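PDB 3TQC: pantothenate kinase from Coxiella burnetii, which catalyses the ATP-dependent phosphorylation of pantothenate to 4'-phosphopantothenate, the first step of coenzyme A biosynthesis. Local coordinates for residues 64-69 against 114-119. Sequence-based numbering, arbitrary orientation.
Sequences RLLSFY and ALLSRW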
# COMPACT_ATOMS: atom_id res chain seq x y z
N ARG B 64 7.78 19.04 -9.36
CA ARG B 64 6.89 19.96 -8.67
C ARG B 64 5.63 19.25 -8.16
O ARG B 64 5.20 19.51 -7.04
CB ARG B 64 6.50 21.14 -9.56
CG ARG B 64 5.54 22.17 -8.91
CD ARG B 64 6.23 22.96 -7.82
NE ARG B 64 5.32 23.78 -7.02
CZ ARG B 64 4.69 23.38 -5.91
NH1 ARG B 64 4.80 22.15 -5.45
NH2 ARG B 64 3.93 24.24 -5.27
N LEU B 65 5.06 18.35 -8.96
CA LEU B 65 3.89 17.59 -8.53
C LEU B 65 4.26 16.82 -7.28
O LEU B 65 3.59 16.91 -6.27
CB LEU B 65 3.38 16.64 -9.62
CG LEU B 65 2.24 15.68 -9.22
CD1 LEU B 65 0.95 16.43 -9.02
CD2 LEU B 65 2.06 14.57 -10.23
N LEU B 66 5.36 16.10 -7.34
CA LEU B 66 5.84 15.33 -6.20
C LEU B 66 6.11 16.22 -4.99
O LEU B 66 5.86 15.82 -3.86
CB LEU B 66 7.09 14.56 -6.57
CG LEU B 66 6.86 13.50 -7.62
CD1 LEU B 66 8.17 12.82 -8.00
CD2 LEU B 66 5.86 12.51 -7.03
N SER B 67 6.63 17.42 -5.22
CA SER B 67 6.88 18.33 -4.12
C SER B 67 5.58 18.57 -3.36
O SER B 67 5.60 18.61 -2.15
CB SER B 67 7.49 19.66 -4.60
OG SER B 67 7.88 20.48 -3.51
N PHE B 68 4.45 18.69 -4.06
CA PHE B 68 3.16 18.88 -3.37
C PHE B 68 2.93 17.77 -2.36
O PHE B 68 2.50 18.03 -1.23
CB PHE B 68 1.97 18.91 -4.33
CG PHE B 68 1.79 20.21 -5.05
CD1 PHE B 68 1.28 21.30 -4.41
CD2 PHE B 68 2.11 20.31 -6.40
CE1 PHE B 68 1.12 22.50 -5.08
CE2 PHE B 68 1.93 21.48 -7.08
CZ PHE B 68 1.44 22.59 -6.42
N TYR B 69 3.21 16.54 -2.76
CA TYR B 69 2.97 15.39 -1.90
C TYR B 69 3.91 15.40 -0.71
O TYR B 69 3.48 15.15 0.41
CB TYR B 69 3.14 14.06 -2.65
CG TYR B 69 1.94 13.70 -3.49
CD1 TYR B 69 1.07 12.70 -3.10
CD2 TYR B 69 1.68 14.37 -4.68
CE1 TYR B 69 -0.04 12.37 -3.87
CE2 TYR B 69 0.57 14.05 -5.46
CZ TYR B 69 -0.29 13.05 -5.04
OH TYR B 69 -1.39 12.74 -5.81
N ALA B 114 18.02 15.21 -8.40
CA ALA B 114 18.50 16.56 -8.64
C ALA B 114 17.38 17.59 -8.56
O ALA B 114 17.54 18.60 -7.90
CB ALA B 114 19.21 16.65 -9.99
N LEU B 115 16.25 17.32 -9.21
CA LEU B 115 15.15 18.28 -9.28
C LEU B 115 14.40 18.43 -7.97
O LEU B 115 14.10 19.54 -7.56
CB LEU B 115 14.16 17.90 -10.38
CG LEU B 115 14.68 18.04 -11.81
CD1 LEU B 115 13.59 17.60 -12.82
CD2 LEU B 115 15.11 19.44 -12.08
N LEU B 116 14.08 17.33 -7.31
CA LEU B 116 13.37 17.41 -6.04
C LEU B 116 14.15 18.21 -5.01
O LEU B 116 13.56 18.85 -4.15
CB LEU B 116 13.03 16.03 -5.50
CG LEU B 116 11.87 15.34 -6.23
CD1 LEU B 116 11.71 13.92 -5.76
CD2 LEU B 116 10.59 16.11 -5.99
N SER B 117 15.48 18.20 -5.10
CA SER B 117 16.32 18.83 -4.11
C SER B 117 16.30 20.37 -4.22
O SER B 117 16.71 21.04 -3.29
CB SER B 117 17.76 18.30 -4.22
OG SER B 117 18.50 19.02 -5.17
N ARG B 118 15.81 20.91 -5.34
CA ARG B 118 15.75 22.37 -5.53
C ARG B 118 14.78 23.09 -4.61
O ARG B 118 14.91 24.29 -4.42
CB ARG B 118 15.39 22.71 -6.99
CG ARG B 118 13.89 22.63 -7.31
CD ARG B 118 13.61 22.37 -8.81
NE ARG B 118 14.13 23.42 -9.70
CZ ARG B 118 13.48 24.54 -10.04
NH1 ARG B 118 12.29 24.83 -9.54
NH2 ARG B 118 14.05 25.39 -10.88
N TRP B 119 13.80 22.38 -4.05
CA TRP B 119 12.81 23.00 -3.16
C TRP B 119 13.25 23.03 -1.70
O TRP B 119 13.60 22.00 -1.14
CB TRP B 119 11.46 22.30 -3.28
CG TRP B 119 10.73 22.77 -4.46
CD1 TRP B 119 10.07 23.95 -4.59
CD2 TRP B 119 10.63 22.10 -5.70
NE1 TRP B 119 9.54 24.05 -5.85
CE2 TRP B 119 9.87 22.93 -6.55
CE3 TRP B 119 11.10 20.89 -6.19
CZ2 TRP B 119 9.57 22.57 -7.86
CZ3 TRP B 119 10.81 20.54 -7.48
CH2 TRP B 119 10.04 21.37 -8.30
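Trp119 sets CG anti to its carbonyl carbon (chi1 -81°), beside its backbone N, and Arg64 sets CG anti to its backbone N, beside its carbonyl carbon; from there CB and CD of Arg64 both approach Trp119 CZ2, on the six-membered part of the indole. The two side chains run roughly perpendicular. Arg64 touches with its aliphatic part: CD comes to 3.4 Å from Trp119 CZ2, and CB lies near the same carbon. Trp119 CH2 reaches the helix backbone itself, 3.4 Å from Arg64 N. The guanidinium and indole planes stand 52° apart. The arginine chain bends at chi2, and Arg64 NH1 sits over the centre of the Phe68 ring, one turn later, 3.2 Å above its plane.

One turn on from Arg64, Ser67 lies over one indole face. Its CB is 4.3 Å from the centroid of the six-membered ring of Trp119 and 17° from the normal, a CH-pi contact, while Ser67 OG is 3.8 Å from Trp119 CG. That hydroxyl is hydrogen-bonded to His122. Arg118 CG lies over the rim of the opposite face, so the indole sits between its own neighbour and Ser67.

Topologically, the contact packs long helix 52-84 against the last part of the helix that follows the P-loop of this kinase, and against the type I turn from Leu116 to Trp119. Beside the indole contact, Leu116 CD2 meets Leu66 CB at 3.9 Å, near the closest backbone approach, Ser67 to Leu116. Both leucines also rest on Ile95 of strand 93-99, tying the helix pair to the central sheet. Arg64 and Phe68 also pack against Phe83 of the second subunit, placing this part of the helix at the subunit interface.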